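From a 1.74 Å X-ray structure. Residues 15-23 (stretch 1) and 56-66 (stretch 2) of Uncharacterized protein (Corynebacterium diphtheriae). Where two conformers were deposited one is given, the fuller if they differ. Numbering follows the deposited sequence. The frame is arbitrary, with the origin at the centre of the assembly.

Stretch 1, residues 15-23: LPMPPQGRE
Stretch 2, residues 56-66: PACVFWSYPEA

A strand can hold an irregular segment without backbone pairing when alternate side chains offer it a surface and a long polar side chain reaches the loop beyond. Residues 15-23 and 56-66 illustrate this, burying 447 Å² in total, with Arg-22 (123 Å²) and Trp-61 (91 Å²) at the centre. The strand that ends at Trp-61 is extended (phi -74 to -128°, psi 127 to 147°), and the partner runs beside it in the same direction, with CA atoms 5.9 Å apart at Pro-16 and Ala-57, 7.2 Å at Pro-18 and Val-59, and 5.8 Å at Arg-22 and Trp-61. Buried Ala-57, Val-59 and Trp-61 point toward the partner, while Cys-58 points away.

Pro-16 and Pro-18, both C-gamma exo with psi near 140° and 130°, turn their rings to apolar partners: Pro-16 CB lies 3.7 Å from the Ala-57 CB methyl, and Pro-18 CG 3.4 Å from CG2 of Val-59 (chi1 t). Exposed selenomethionine Met-17 points away between them. The broad indole serves twice, its edge meeting Pro-18 CG 4.1 Å from Trp-61 CH2.

A type I turn from Pro-18 to Gly-21, closed by Gly-21 N to Pro-18 O at 3.1 Å, then carries the chain over the indole. Gly-21, whose positive phi (55/-148) favours glycine, and Arg-22 (-57/-23) lie over one face of Trp-61 (chi1 -80°, chi2 -89°). Arg-22 CB sits 3.9 Å from the centroid of the Trp-61 five-membered ring, a CH-pi contact.

With chi1 150°, chi2 -156°, chi3 -130° and chi4 79°, Arg-22 is long enough to cross the indole and bring its N-H groups to the loop. Arg-22 NH2 donates to Pro-64 O at 2.7 Å, Arg-22 NH1 weakly to Pro-64 O at 3.3 Å. A water accepts weakly from Arg-22 NH2 (3.0 Å) and donates to Glu-65 O (2.7 Å).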

# COMPACT_ATOMS: atom_id res chain seq x y z
N LEU A 15 -5.91 -4.35 -7.82
CA LEU A 15 -5.79 -3.09 -7.11
C LEU A 15 -6.97 -2.96 -6.15
O LEU A 15 -8.05 -3.42 -6.45
CB LEU A 15 -5.80 -1.92 -8.07
CG LEU A 15 -4.55 -1.78 -8.95
CD1 LEU A 15 -4.78 -0.73 -10.03
CD2 LEU A 15 -3.39 -1.38 -8.07
N PRO A 16 -6.78 -2.30 -5.00
CA PRO A 16 -7.88 -2.08 -4.03
C PRO A 16 -9.06 -1.32 -4.65
O PRO A 16 -8.84 -0.38 -5.39
CB PRO A 16 -7.24 -1.22 -2.99
CG PRO A 16 -5.77 -1.51 -3.11
CD PRO A 16 -5.53 -1.70 -4.54
N MSE A 17 -10.28 -1.67 -4.27
CA MSE A 17 -11.48 -0.98 -4.78
C MSE A 17 -12.54 -0.93 -3.66
O MSE A 17 -13.49 -1.72 -3.63
CB MSE A 17 -12.05 -1.68 -6.04
CG MSE A 17 -11.07 -1.91 -7.21
SE MSE A 17 -11.92 -2.91 -8.71
CE MSE A 17 -12.90 -1.33 -9.37
N PRO A 18 -12.36 -0.02 -2.71
CA PRO A 18 -13.34 0.05 -1.60
C PRO A 18 -14.70 0.41 -2.18
O PRO A 18 -14.79 1.29 -3.02
CB PRO A 18 -12.79 1.19 -0.70
CG PRO A 18 -11.35 1.23 -1.02
CD PRO A 18 -11.27 0.95 -2.52
N PRO A 19 -15.75 -0.33 -1.81
CA PRO A 19 -16.96 -0.29 -2.64
C PRO A 19 -17.67 1.06 -2.65
O PRO A 19 -18.32 1.37 -3.66
CB PRO A 19 -17.83 -1.42 -2.07
CG PRO A 19 -17.29 -1.67 -0.71
CD PRO A 19 -15.84 -1.29 -0.71
N GLN A 20 -17.51 1.87 -1.61
CA GLN A 20 -18.11 3.21 -1.58
C GLN A 20 -17.15 4.36 -1.92
O GLN A 20 -17.54 5.48 -1.84
CB GLN A 20 -18.74 3.51 -0.21
CG GLN A 20 -20.11 2.88 0.02
CD GLN A 20 -20.09 1.39 0.29
OE1 GLN A 20 -19.68 0.95 1.37
NE2 GLN A 20 -20.60 0.60 -0.66
N GLY A 21 -15.90 4.05 -2.30
CA GLY A 21 -14.97 5.06 -2.73
C GLY A 21 -14.76 6.20 -1.72
O GLY A 21 -14.81 6.01 -0.56
N ARG A 22 -14.49 7.38 -2.26
CA ARG A 22 -14.20 8.64 -1.53
C ARG A 22 -15.29 9.13 -0.54
O ARG A 22 -14.99 9.92 0.34
CB ARG A 22 -14.00 9.71 -2.62
CG ARG A 22 -14.39 11.11 -2.23
CD ARG A 22 -14.72 11.94 -3.47
NE ARG A 22 -13.94 13.14 -3.33
CZ ARG A 22 -12.65 13.19 -3.60
NH1 ARG A 22 -12.02 14.32 -3.38
NH2 ARG A 22 -12.01 12.13 -4.12
N GLU A 23 -16.53 8.71 -0.71
CA GLU A 23 -17.62 9.03 0.24
C GLU A 23 -17.76 7.93 1.27
O GLU A 23 -18.80 7.81 1.89
CB GLU A 23 -18.97 9.19 -0.47
CG GLU A 23 -19.37 10.64 -0.68
CD GLU A 23 -18.85 11.19 -1.99
OE1 GLU A 23 -18.80 10.42 -2.98
OE2 GLU A 23 -18.50 12.38 -2.03
N PRO A 56 -7.57 -6.34 5.00
CA PRO A 56 -8.18 -5.38 4.07
C PRO A 56 -7.24 -4.34 3.57
O PRO A 56 -6.44 -3.83 4.32
CB PRO A 56 -9.28 -4.72 4.92
CG PRO A 56 -9.63 -5.76 5.92
CD PRO A 56 -8.26 -6.28 6.30
N ALA A 57 -7.34 -4.02 2.29
CA ALA A 57 -6.64 -2.90 1.69
C ALA A 57 -7.31 -1.62 2.16
O ALA A 57 -8.52 -1.62 2.39
CB ALA A 57 -6.70 -3.01 0.20
N CYS A 58 -6.54 -0.55 2.33
CA CYS A 58 -7.07 0.72 2.85
C CYS A 58 -6.74 1.80 1.81
O CYS A 58 -5.61 1.92 1.32
CB CYS A 58 -6.47 1.10 4.20
SG CYS A 58 -6.85 -0.10 5.52
N VAL A 59 -7.74 2.62 1.52
CA VAL A 59 -7.55 3.72 0.55
C VAL A 59 -8.01 5.04 1.14
O VAL A 59 -9.03 5.09 1.83
CB VAL A 59 -8.35 3.47 -0.69
CG1 VAL A 59 -8.00 4.55 -1.76
CG2 VAL A 59 -8.07 2.07 -1.24
N PHE A 60 -7.20 6.08 0.92
CA PHE A 60 -7.40 7.33 1.58
C PHE A 60 -7.44 8.43 0.52
O PHE A 60 -6.53 8.59 -0.28
CB PHE A 60 -6.29 7.65 2.59
CG PHE A 60 -5.96 6.56 3.57
CD1 PHE A 60 -6.60 6.49 4.81
CD2 PHE A 60 -5.06 5.54 3.24
CE1 PHE A 60 -6.25 5.54 5.74
CE2 PHE A 60 -4.80 4.53 4.16
CZ PHE A 60 -5.40 4.53 5.41
N TRP A 61 -8.51 9.20 0.59
CA TRP A 61 -8.79 10.28 -0.33
C TRP A 61 -8.72 11.65 0.29
O TRP A 61 -9.17 11.86 1.41
CB TRP A 61 -10.20 10.15 -0.92
CG TRP A 61 -10.28 9.15 -2.03
CD1 TRP A 61 -10.08 9.35 -3.42
CD2 TRP A 61 -10.71 7.80 -1.88
NE1 TRP A 61 -10.30 8.20 -4.12
CE2 TRP A 61 -10.70 7.21 -3.22
CE3 TRP A 61 -11.04 7.01 -0.78
CZ2 TRP A 61 -10.98 5.89 -3.41
CZ3 TRP A 61 -11.36 5.68 -1.01
CH2 TRP A 61 -11.32 5.15 -2.29
N SER A 62 -8.16 12.58 -0.47
CA SER A 62 -8.29 14.02 -0.22
C SER A 62 -9.12 14.63 -1.34
O SER A 62 -9.94 13.94 -1.94
CB SER A 62 -6.93 14.69 -0.17
OG SER A 62 -7.02 16.02 0.37
N TYR A 63 -8.90 15.89 -1.68
CA TYR A 63 -9.75 16.51 -2.67
C TYR A 63 -9.60 15.96 -4.12
O TYR A 63 -10.57 15.95 -4.88
CB TYR A 63 -9.57 18.04 -2.64
CG TYR A 63 -8.18 18.51 -3.02
CD1 TYR A 63 -7.83 18.75 -4.38
CD2 TYR A 63 -7.20 18.73 -2.04
CE1 TYR A 63 -6.54 19.18 -4.74
CE2 TYR A 63 -5.93 19.15 -2.39
CZ TYR A 63 -5.61 19.37 -3.74
OH TYR A 63 -4.35 19.75 -4.08
N PRO A 64 -8.40 15.50 -4.53
CA PRO A 64 -8.36 14.96 -5.92
C PRO A 64 -9.24 13.73 -6.14
O PRO A 64 -9.65 13.02 -5.20
CB PRO A 64 -6.89 14.57 -6.10
CG PRO A 64 -6.15 15.38 -5.12
CD PRO A 64 -7.07 15.53 -3.93
N GLU A 65 -9.52 13.43 -7.40
CA GLU A 65 -10.24 12.20 -7.72
C GLU A 65 -9.41 10.93 -7.32
O GLU A 65 -9.93 9.97 -6.64
CB GLU A 65 -10.56 12.22 -9.22
CG GLU A 65 -11.44 13.39 -9.66
CD GLU A 65 -12.92 13.09 -9.50
OE1 GLU A 65 -13.30 12.47 -8.49
OE2 GLU A 65 -13.70 13.50 -10.39
N ALA A 66 -8.15 10.92 -7.73
CA ALA A 66 -7.22 9.85 -7.40
C ALA A 66 -6.90 9.87 -5.88
O ALA A 66 -6.67 10.92 -5.30
CB ALA A 66 -5.92 10.02 -8.22
O HOH W 1 -12.53 9.94 -6.11